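Local coordinates for arginase, mitochondrial (Medicago truncatula, PDB 6VSS), which catalyses the manganese-dependent hydrolysis of L-arginine to urea and L-ornithine, and also converts agmatine to urea and putrescine, working as a homohexamer, at residues His73-His78 against Gly157-Ile162; Ile268-Leu273 against Gly308-Tyr313; His186-His191 against Ser202-Ile207. All coordinates share one frame; numbering follows the deposited sequence.

Overall arrangement
Three loop closures follow one another along the chain without nesting or crossing. Contact 1 comes first: 73-78, after strand 63-69, meets 157-162, after strand 151-157, closing a loop of 78 residues. Contact 3 is the most local, folding 186-191, which follows strand 178-183, back over the start of helix 203-209 across ten residues. Contact 2 comes last, pairing strand 264-269 with strand 305-311 through the beta-alpha-beta unit built on helix 291-300. In space the order is lost, for all three converge on the manganese pair and share one water. G158 and H160 of contact 1 bond to E312 of contact 2, while D271 of contact 2 packs on H186 of contact 3.

Contact 1. Residues His73-His78 against Gly157-Ile162; sequences HHSSFH and GGDHSI. With MN (manganese (II) ion), chain J.
D159 is the tight point at which the loop 73-78 meets 157-162, and its two carboxylate oxygens divide the work. OD1 faces its own segment: it takes S161 OG on the syn lone pair at 2.5 Å and S161 N on the anti lone pair, the latter closing an Asx turn. OD2 reaches across, where H74 N gives D159 OD2 a weak hydrogen bond of 3.0 Å, bent to 130°. S75 OG stands 3.1 Å from D159 OD2, though G72 O also lies within reach of its single proton. Beside this cluster the H74 ring turns its edge to S161, with CD2 3.3 Å from S161 OG, while H73 CE1 lies over one of its faces, offset toward the rim. The other half of 73-78 is looser. S76, F77 and H78 lead away from 157-162 and are partly exposed; S76 belongs to the L-ornithine site, and F77 packs on D95 of a neighbouring subunit. On the far side of D159, H160 ND1 binds manganese at 2.2 Å. A buried carboxylate with two firm donors on OD1 and weaker ones at OD2 is probably ionised, and as a second-shell group it fixes the turn that carries the metal ligand H160.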
loop_
_atom_site.group_PDB
_atom_site.type_symbol
_atom_site.label_atom_id
_atom_site.label_comp_id
_atom_site.label_asym_id
_atom_site.label_seq_id
_atom_site.Cartn_x
_atom_site.Cartn_y
_atom_site.Cartn_z
ATOM N N HIS B 73 -19.232 -1.642 -17.552
ATOM C CA HIS B 73 -19.614 -3.037 -17.897
ATOM C C HIS B 73 -19.117 -3.417 -19.310
ATOM O O HIS B 73 -19.365 -4.558 -19.745
ATOM C CB HIS B 73 -21.097 -3.296 -17.655
ATOM C CG HIS B 73 -22.006 -2.645 -18.645
ATOM N ND1 HIS B 73 -22.363 -1.334 -18.535
ATOM C CD2 HIS B 73 -22.667 -3.156 -19.713
ATOM C CE1 HIS B 73 -23.173 -1.033 -19.533
ATOM N NE2 HIS B 73 -23.402 -2.156 -20.271
ATOM N N HIS B 74 -18.485 -2.499 -20.021
ATOM C CA HIS B 74 -18.004 -2.738 -21.405
ATOM C C HIS B 74 -16.510 -3.042 -21.357
ATOM O O HIS B 74 -15.955 -3.310 -22.396
ATOM C CB HIS B 74 -18.390 -1.550 -22.326
ATOM C CG HIS B 74 -19.832 -1.565 -22.692
ATOM N ND1 HIS B 74 -20.560 -2.749 -22.785
ATOM C CD2 HIS B 74 -20.712 -0.570 -22.932
ATOM C CE1 HIS B 74 -21.811 -2.485 -23.095
ATOM N NE2 HIS B 74 -21.941 -1.148 -23.175
ATOM N N SER B 75 -15.883 -2.967 -20.186
ATOM C CA SER B 75 -14.431 -3.214 -20.004
ATOM C C SER B 75 -14.154 -4.719 -20.141
ATOM O O SER B 75 -15.007 -5.553 -19.741
ATOM C CB SER B 75 -13.938 -2.676 -18.694
ATOM O OG SER B 75 -14.265 -1.313 -18.520
ATOM N N SER B 76 -12.983 -5.055 -20.651
ATOM C CA SER B 76 -12.555 -6.434 -20.984
ATOM C C SER B 76 -11.925 -7.097 -19.744
ATOM O O SER B 76 -11.979 -8.327 -19.654
ATOM C CB SER B 76 -11.587 -6.378 -22.154
ATOM O OG SER B 76 -10.703 -5.272 -21.998
ATOM N N PHE B 77 -11.398 -6.313 -18.796
ATOM C CA PHE B 77 -10.554 -6.849 -17.691
ATOM C C PHE B 77 -11.103 -6.391 -16.343
ATOM O O PHE B 77 -11.186 -7.227 -15.469
ATOM C CB PHE B 77 -9.095 -6.454 -17.946
ATOM C CG PHE B 77 -8.110 -6.680 -16.825
ATOM C CD1 PHE B 77 -7.713 -7.965 -16.477
ATOM C CD2 PHE B 77 -7.568 -5.602 -16.129
ATOM C CE1 PHE B 77 -6.809 -8.158 -15.441
ATOM C CE2 PHE B 77 -6.668 -5.805 -15.097
ATOM C CZ PHE B 77 -6.279 -7.075 -14.766
ATOM N N HIS B 78 -11.383 -5.100 -16.155
ATOM C CA HIS B 78 -11.759 -4.532 -14.836
ATOM C C HIS B 78 -12.765 -3.383 -15.018
ATOM O O HIS B 78 -12.519 -2.473 -15.862
ATOM C CB HIS B 78 -10.466 -4.184 -14.070
ATOM C CG HIS B 78 -10.711 -3.979 -12.624
ATOM N ND1 HIS B 78 -11.552 -2.984 -12.171
ATOM C CD2 HIS B 78 -10.278 -4.661 -11.524
ATOM C CE1 HIS B 78 -11.605 -3.044 -10.847
ATOM N NE2 HIS B 78 -10.839 -4.067 -10.423
ATOM N N GLY B 157 -15.749 9.521 -17.930
ATOM C CA GLY B 157 -15.988 8.065 -17.910
ATOM C C GLY B 157 -15.531 7.536 -16.562
ATOM O O GLY B 157 -14.920 8.257 -15.763
ATOM N N GLY B 158 -15.786 6.250 -16.351
ATOM C CA GLY B 158 -16.364 5.411 -17.373
ATOM C C GLY B 158 -15.296 4.809 -18.254
ATOM O O GLY B 158 -14.246 5.428 -18.446
ATOM N N ASP B 159 -15.567 3.640 -18.806
ATOM C CA ASP B 159 -14.666 2.981 -19.789
ATOM C C ASP B 159 -14.852 3.603 -21.168
ATOM O O ASP B 159 -15.768 4.455 -21.387
ATOM C CB ASP B 159 -14.861 1.486 -19.713
ATOM C CG ASP B 159 -16.101 1.001 -20.433
ATOM O OD1 ASP B 159 -16.443 1.651 -21.412
ATOM O OD2 ASP B 159 -16.657 -0.077 -19.998
ATOM N N HIS B 160 -13.969 3.249 -22.093
ATOM C CA HIS B 160 -13.812 4.033 -23.314
ATOM C C HIS B 160 -15.019 3.831 -24.231
ATOM O O HIS B 160 -15.120 4.626 -25.126
ATOM C CB HIS B 160 -12.440 3.784 -23.963
ATOM C CG HIS B 160 -11.927 5.025 -24.601
ATOM N ND1 HIS B 160 -10.592 5.261 -24.853
ATOM C CD2 HIS B 160 -12.596 6.079 -25.110
ATOM C CE1 HIS B 160 -10.477 6.477 -25.379
ATOM N NE2 HIS B 160 -11.676 6.974 -25.574
ATOM N N SER B 161 -15.900 2.860 -23.996
ATOM C CA SER B 161 -17.072 2.533 -24.868
ATOM C C SER B 161 -17.963 3.766 -25.050
ATOM O O SER B 161 -18.695 3.881 -26.121
ATOM C CB SER B 161 -17.883 1.393 -24.305
ATOM O OG SER B 161 -18.367 1.698 -23.012
ATOM N N ILE B 162 -17.934 4.641 -24.063
ATOM C CA ILE B 162 -18.866 5.796 -23.989
ATOM C C ILE B 162 -18.546 6.796 -25.115
ATOM O O ILE B 162 -19.458 7.511 -25.578
ATOM C CB ILE B 162 -18.827 6.426 -22.579
ATOM C CG1 ILE B 162 -17.487 7.096 -22.302
ATOM C CG2 ILE B 162 -19.177 5.420 -21.496
ATOM C CD1 ILE B 162 -17.533 7.936 -21.115
HETATM MN MN MN J . -9.228 3.548 -24.891
HETATM O O HOH W 1 -8.252 1.739 -24.708
#

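Contact 2. Residues Ile268-Leu273 against Gly308-Tyr313; sequences IDVDSL and GDVVEY. With MN (manganese (II) ion), chain I; MN (manganese (II) ion), chain J.
The binuclear manganese site sits where two neighbouring strands of the parallel sheet, 264-269 and 305-311, run out at their C-terminal ends, and the D269-x-D271 pair there supplies ligands, D269 to both ions and D271 to one. Parallel pairing holds the strands in register up to the site. I268 N donates to D309 O at 2.9 Å, V311 N returns to I268 O at 2.9 Å, and V270 N reaches V311 O at 3.1 Å in a virtually straight bond (179°) lying nearly along the C=O axis. On one face of the sheet I268 meets V310, and V270 CG2 packs on V310 CG1 and Y313 CB. On the opposite face D269 and V311 stand together.

D269 has CG anti to the backbone N (chi1 -179°), which carries the carboxylate out to the metals. OD2 bridges them, 2.1 Å from the chain I ion and 2.2 Å from the chain J ion. OD1 is turned to the protein: it accepts from D271 N, an Asx turn, and meets E312 CB at 3.3 Å. The short 3-10 turn 270-272 that follows brings D271 to the chain I ion alone, which it grips with both oxygens, OD1 at 2.3 Å and OD2 at 2.2 Å.

E312, inferred to bind substrate, leaves the strand with a positive phi of 76° and crosses D269 obliquely, its chain bent at chi2. Its OE1 accepts from H160 N, and a water lies between its OE2 and D271 OD2. So much negative charge in a buried place is presumably offset largely by the two ions. A manganese pair held by Asp and His ligands at the C-terminal ends of a parallel alpha/beta sheet is characteristic of the arginase fold.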
loop_
_atom_site.group_PDB
_atom_site.type_symbol
_atom_site.label_atom_id
_atom_site.label_comp_id
_atom_site.label_asym_id
_atom_site.label_seq_id
_atom_site.Cartn_x
_atom_site.Cartn_y
_atom_site.Cartn_z
ATOM N N ILE B 268 -9.486 11.706 -24.095
ATOM C CA ILE B 268 -8.254 11.338 -23.331
ATOM C C ILE B 268 -8.491 10.022 -22.571
ATOM O O ILE B 268 -9.263 10.022 -21.544
ATOM C CB ILE B 268 -7.818 12.484 -22.416
ATOM C CG1 ILE B 268 -7.942 13.835 -23.149
ATOM C CG2 ILE B 268 -6.415 12.173 -21.882
ATOM C CD1 ILE B 268 -7.376 15.034 -22.450
ATOM N N ASP B 269 -7.848 8.933 -23.022
ATOM C CA ASP B 269 -7.772 7.693 -22.209
ATOM C C ASP B 269 -6.570 7.820 -21.247
ATOM O O ASP B 269 -5.471 8.079 -21.695
ATOM C CB ASP B 269 -7.804 6.479 -23.126
ATOM C CG ASP B 269 -7.762 5.136 -22.408
ATOM O OD1 ASP B 269 -7.266 5.134 -21.250
ATOM O OD2 ASP B 269 -8.062 4.114 -23.061
ATOM N N VAL B 270 -6.829 7.803 -19.933
ATOM C CA VAL B 270 -5.795 7.964 -18.862
ATOM C C VAL B 270 -4.677 6.928 -19.085
ATOM O O VAL B 270 -3.537 7.246 -18.728
ATOM C CB VAL B 270 -6.405 7.833 -17.455
ATOM C CG1 VAL B 270 -5.332 7.963 -16.356
ATOM C CG2 VAL B 270 -7.493 8.872 -17.239
ATOM N N ASP B 271 -4.981 5.762 -19.678
ATOM C CA ASP B 271 -3.943 4.713 -19.921
ATOM C C ASP B 271 -3.029 5.114 -21.067
ATOM O O ASP B 271 -2.006 4.428 -21.136
ATOM C CB ASP B 271 -4.418 3.273 -20.101
ATOM C CG ASP B 271 -5.143 2.943 -21.384
ATOM O OD1 ASP B 271 -5.078 3.668 -22.352
ATOM O OD2 ASP B 271 -5.833 1.979 -21.346
ATOM N N SER B 272 -3.243 6.244 -21.756
ATOM C CA SER B 272 -2.221 6.880 -22.621
ATOM C C SER B 272 -0.952 7.176 -21.812
ATOM O O SER B 272 0.153 7.026 -22.344
ATOM C CB SER B 272 -2.705 8.121 -23.313
ATOM O OG SER B 272 -3.061 9.151 -22.404
ATOM N N LEU B 273 -1.100 7.523 -20.552
ATOM C CA LEU B 273 0.056 7.899 -19.704
ATOM C C LEU B 273 0.754 6.654 -19.206
ATOM O O LEU B 273 0.093 5.595 -19.020
ATOM C CB LEU B 273 -0.428 8.704 -18.512
ATOM C CG LEU B 273 -0.957 10.091 -18.841
ATOM C CD1 LEU B 273 -1.781 10.637 -17.682
ATOM C CD2 LEU B 273 0.194 11.017 -19.154
ATOM N N GLY B 308 -15.377 16.719 -25.481
ATOM C CA GLY B 308 -14.208 15.963 -25.042
ATOM C C GLY B 308 -14.584 14.969 -23.971
ATOM O O GLY B 308 -15.701 14.986 -23.486
ATOM N N ASP B 309 -13.666 14.087 -23.645
ATOM C CA ASP B 309 -13.911 13.094 -22.584
ATOM C C ASP B 309 -12.579 12.742 -21.919
ATOM O O ASP B 309 -11.476 12.987 -22.478
ATOM C CB ASP B 309 -14.756 11.938 -23.109
ATOM C CG ASP B 309 -14.061 11.115 -24.150
ATOM O OD1 ASP B 309 -12.917 10.674 -23.856
ATOM O OD2 ASP B 309 -14.692 10.864 -25.221
ATOM N N VAL B 310 -12.684 12.338 -20.683
ATOM C CA VAL B 310 -11.575 11.749 -19.907
ATOM C C VAL B 310 -12.070 10.424 -19.340
ATOM O O VAL B 310 -13.003 10.479 -18.565
ATOM C CB VAL B 310 -11.070 12.706 -18.830
ATOM C CG1 VAL B 310 -9.902 12.070 -18.078
ATOM C CG2 VAL B 310 -10.658 14.026 -19.459
ATOM N N VAL B 311 -11.500 9.297 -19.816
ATOM C CA VAL B 311 -11.988 7.917 -19.600
ATOM C C VAL B 311 -10.909 7.032 -18.997
ATOM O O VAL B 311 -9.751 7.426 -19.078
ATOM C CB VAL B 311 -12.518 7.332 -20.906
ATOM C CG1 VAL B 311 -13.655 8.221 -21.407
ATOM C CG2 VAL B 311 -11.460 7.167 -21.970
ATOM N N GLU B 312 -11.381 5.937 -18.383
ATOM C CA GLU B 312 -10.606 4.764 -17.990
ATOM C C GLU B 312 -9.789 5.108 -16.720
ATOM O O GLU B 312 -9.034 4.226 -16.276
ATOM C CB GLU B 312 -9.691 4.308 -19.143
ATOM C CG GLU B 312 -10.397 3.641 -20.323
ATOM C CD GLU B 312 -10.915 2.224 -20.181
ATOM O OE1 GLU B 312 -11.863 1.862 -20.952
ATOM O OE2 GLU B 312 -10.448 1.503 -19.286
ATOM N N TYR B 313 -10.035 6.233 -16.015
ATOM C CA TYR B 313 -9.573 6.328 -14.606
ATOM C C TYR B 313 -10.316 5.216 -13.826
ATOM O O TYR B 313 -11.544 5.149 -13.905
ATOM C CB TYR B 313 -9.784 7.692 -13.937
ATOM C CG TYR B 313 -9.504 7.663 -12.456
ATOM C CD1 TYR B 313 -8.378 7.032 -11.950
ATOM C CD2 TYR B 313 -10.356 8.263 -11.533
ATOM C CE1 TYR B 313 -8.106 7.014 -10.585
ATOM C CE2 TYR B 313 -10.123 8.204 -10.164
ATOM C CZ TYR B 313 -8.975 7.609 -9.687
ATOM O OH TYR B 313 -8.695 7.608 -8.331
HETATM MN MN MN I . -6.754 2.465 -23.324
HETATM MN MN MN J . -9.228 3.548 -24.891
HETATM O O HOH W 2 -7.218 1.115 -18.955
HETATM O O HOH W 1 -8.252 1.739 -24.708
#

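Contact 3. Residues His186-His191 against Ser202-Ile207. With MN (manganese (II) ion), chain I; MN (manganese (II) ion), chain J.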
loop_
_atom_site.group_PDB
_atom_site.type_symbol
_atom_site.label_atom_id
_atom_site.label_comp_id
_atom_site.label_asym_id
_atom_site.label_seq_id
_atom_site.Cartn_x
_atom_site.Cartn_y
_atom_site.Cartn_z
ATOM N N HIS B 186 -4.132 2.312 -26.659
ATOM C CA HIS B 186 -4.853 1.266 -27.427
ATOM C C HIS B 186 -5.641 1.952 -28.516
ATOM O O HIS B 186 -6.251 2.973 -28.275
ATOM C CB HIS B 186 -5.852 0.475 -26.562
ATOM C CG HIS B 186 -5.283 -0.009 -25.275
ATOM N ND1 HIS B 186 -5.479 0.663 -24.045
ATOM C CD2 HIS B 186 -4.491 -1.084 -25.032
ATOM C CE1 HIS B 186 -4.765 -0.011 -23.127
ATOM N NE2 HIS B 186 -4.173 -1.094 -23.693
ATOM N N PRO B 187 -5.576 1.500 -29.780
ATOM C CA PRO B 187 -6.318 2.207 -30.824
ATOM C C PRO B 187 -7.840 2.220 -30.599
ATOM O O PRO B 187 -8.511 3.034 -31.213
ATOM C CB PRO B 187 -5.927 1.474 -32.120
ATOM C CG PRO B 187 -4.593 0.783 -31.798
ATOM C CD PRO B 187 -4.668 0.460 -30.309
ATOM N N ASP B 188 -8.379 1.250 -29.867
ATOM C CA ASP B 188 -9.840 1.058 -29.710
ATOM C C ASP B 188 -10.544 1.017 -31.072
ATOM O O ASP B 188 -11.670 1.495 -31.144
ATOM C CB ASP B 188 -10.442 2.152 -28.846
ATOM C CG ASP B 188 -10.023 2.095 -27.386
ATOM O OD1 ASP B 188 -9.387 1.078 -27.009
ATOM O OD2 ASP B 188 -10.399 3.037 -26.647
ATOM N N LEU B 189 -9.986 0.274 -32.038
ATOM C CA LEU B 189 -10.533 0.180 -33.421
ATOM C C LEU B 189 -10.924 -1.253 -33.811
ATOM O O LEU B 189 -11.211 -1.449 -34.982
ATOM C CB LEU B 189 -9.472 0.736 -34.366
ATOM C CG LEU B 189 -9.520 2.252 -34.513
ATOM C CD1 LEU B 189 -8.226 2.785 -35.123
ATOM C CD2 LEU B 189 -10.719 2.667 -35.366
ATOM N N TYR B 190 -10.970 -2.211 -32.881
ATOM C CA TYR B 190 -11.423 -3.596 -33.168
ATOM C C TYR B 190 -12.801 -3.607 -33.841
ATOM O O TYR B 190 -13.719 -2.916 -33.357
ATOM C CB TYR B 190 -11.617 -4.389 -31.889
ATOM C CG TYR B 190 -10.346 -4.899 -31.293
ATOM C CD1 TYR B 190 -9.844 -6.147 -31.637
ATOM C CD2 TYR B 190 -9.658 -4.131 -30.365
ATOM C CE1 TYR B 190 -8.692 -6.625 -31.035
ATOM C CE2 TYR B 190 -8.509 -4.599 -29.751
ATOM C CZ TYR B 190 -8.021 -5.841 -30.105
ATOM O OH TYR B 190 -6.858 -6.262 -29.528
ATOM N N HIS B 191 -12.984 -4.416 -34.882
ATOM C CA HIS B 191 -14.317 -4.572 -35.526
ATOM C C HIS B 191 -15.204 -5.380 -34.580
ATOM O O HIS B 191 -16.394 -5.081 -34.506
ATOM C CB HIS B 191 -14.231 -5.240 -36.899
ATOM C CG HIS B 191 -15.571 -5.515 -37.498
ATOM N ND1 HIS B 191 -16.490 -4.505 -37.766
ATOM C CD2 HIS B 191 -16.151 -6.668 -37.883
ATOM C CE1 HIS B 191 -17.565 -5.026 -38.303
ATOM N NE2 HIS B 191 -17.385 -6.353 -38.380
ATOM N N SER B 202 -13.703 -1.097 -29.225
ATOM C CA SER B 202 -14.329 -0.774 -30.547
ATOM C C SER B 202 -14.995 0.600 -30.634
ATOM O O SER B 202 -15.599 0.903 -31.666
ATOM C CB SER B 202 -15.329 -1.818 -30.886
ATOM O OG SER B 202 -14.652 -3.054 -30.877
ATOM N N PRO B 203 -14.909 1.517 -29.640
ATOM C CA PRO B 203 -15.628 2.768 -29.785
ATOM C C PRO B 203 -15.280 3.406 -31.119
ATOM O O PRO B 203 -16.151 3.907 -31.763
ATOM C CB PRO B 203 -15.200 3.629 -28.601
ATOM C CG PRO B 203 -14.012 2.913 -27.959
ATOM C CD PRO B 203 -14.159 1.463 -28.364
ATOM N N PHE B 204 -14.009 3.407 -31.494
ATOM C CA PHE B 204 -13.585 4.202 -32.670
ATOM C C PHE B 204 -13.918 3.442 -33.968
ATOM O O PHE B 204 -14.029 4.096 -34.976
ATOM C CB PHE B 204 -12.136 4.645 -32.539
ATOM C CG PHE B 204 -11.993 5.674 -31.449
ATOM C CD1 PHE B 204 -12.428 6.974 -31.650
ATOM C CD2 PHE B 204 -11.560 5.304 -30.185
ATOM C CE1 PHE B 204 -12.331 7.908 -30.627
ATOM C CE2 PHE B 204 -11.511 6.230 -29.151
ATOM C CZ PHE B 204 -11.871 7.533 -29.380
ATOM N N ALA B 205 -14.059 2.114 -33.947
ATOM C CA ALA B 205 -14.618 1.386 -35.113
ATOM C C ALA B 205 -16.070 1.845 -35.307
ATOM O O ALA B 205 -16.412 2.216 -36.420
ATOM C CB ALA B 205 -14.484 -0.103 -34.919
ATOM N N ARG B 206 -16.869 1.909 -34.237
ATOM C CA ARG B 206 -18.276 2.385 -34.315
ATOM C C ARG B 206 -18.272 3.789 -34.925
ATOM O O ARG B 206 -19.017 4.058 -35.905
ATOM C CB ARG B 206 -18.913 2.341 -32.927
ATOM C CG ARG B 206 -18.886 0.970 -32.258
ATOM C CD ARG B 206 -19.716 -0.089 -32.963
ATOM N NE ARG B 206 -18.958 -0.885 -33.933
ATOM C CZ ARG B 206 -18.169 -1.929 -33.662
ATOM N NH1 ARG B 206 -17.970 -2.363 -32.424
ATOM N NH2 ARG B 206 -17.536 -2.524 -34.661
ATOM N N ILE B 207 -17.408 4.657 -34.413
ATOM C CA ILE B 207 -17.430 6.102 -34.766
ATOM C C ILE B 207 -17.103 6.177 -36.245
ATOM O O ILE B 207 -17.923 6.706 -36.994
ATOM C CB ILE B 207 -16.473 6.912 -33.874
ATOM C CG1 ILE B 207 -17.037 7.117 -32.466
ATOM C CG2 ILE B 207 -16.094 8.215 -34.521
ATOM C CD1 ILE B 207 -15.969 7.472 -31.417
HETATM MN MN MN I . -6.754 2.465 -23.324
HETATM MN MN MN J . -9.228 3.548 -24.891
HETATM O O HOH W 1 -8.252 1.739 -24.708
#
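Two flat groups, the F204 ring and the R206 guanidinium, both belonging to the first turn of helix 203-209, meet the metal-binding loop 186-191. H186 and D188, with D184 just before them, form the DxHxD motif of arginases, and the start of the helix acts as its second shell. The phenyl ring offers its edge: D188 CB lies in the ring plane, 3.6 Å from F204 CD2. The guanidinium has S202 O over one face, offset toward the rim, and H191 O at its edge. There R206 NH2 donates to H191 O at 2.8 Å, with the acceptor close to the guanidinium plane. The H191 ring stands nearly upright to that plane, 74° away. R206 bends at chi2 and chi3 to get there, and its other nitrogens are engaged by Y197 O and by a salt bridge to E209.

F204 N donates to D188 O at 3.0 Å, nearly along the C=O axis, so the loop supplies an acceptor to the helix's first turn. S202, at the N-cap position, makes no capping bond; its hydroxyl reaches across to the loop and donates to Y190 O at 2.7 Å, from above the carbonyl plane. A205 CB closes on the same carbonyl oxygen, and L189 CD2 lies against F204 CB at 3.7 Å. D188, L189 and Y190 also line the L-ornithine site, where Y190 packs on N98 of a neighbouring subunit.

With the backbone of D188 in the left-handed region (phi 52°), its side chain runs between P203 CG and the chain J ion. H186 ND1 takes the chain I ion, D188 OD2 binds the chain J ion at 2.2 Å, and the remaining oxygen, D188 OD1, accepts a hydrogen bond of 2.6 Å from the water that bridges the two manganese ions.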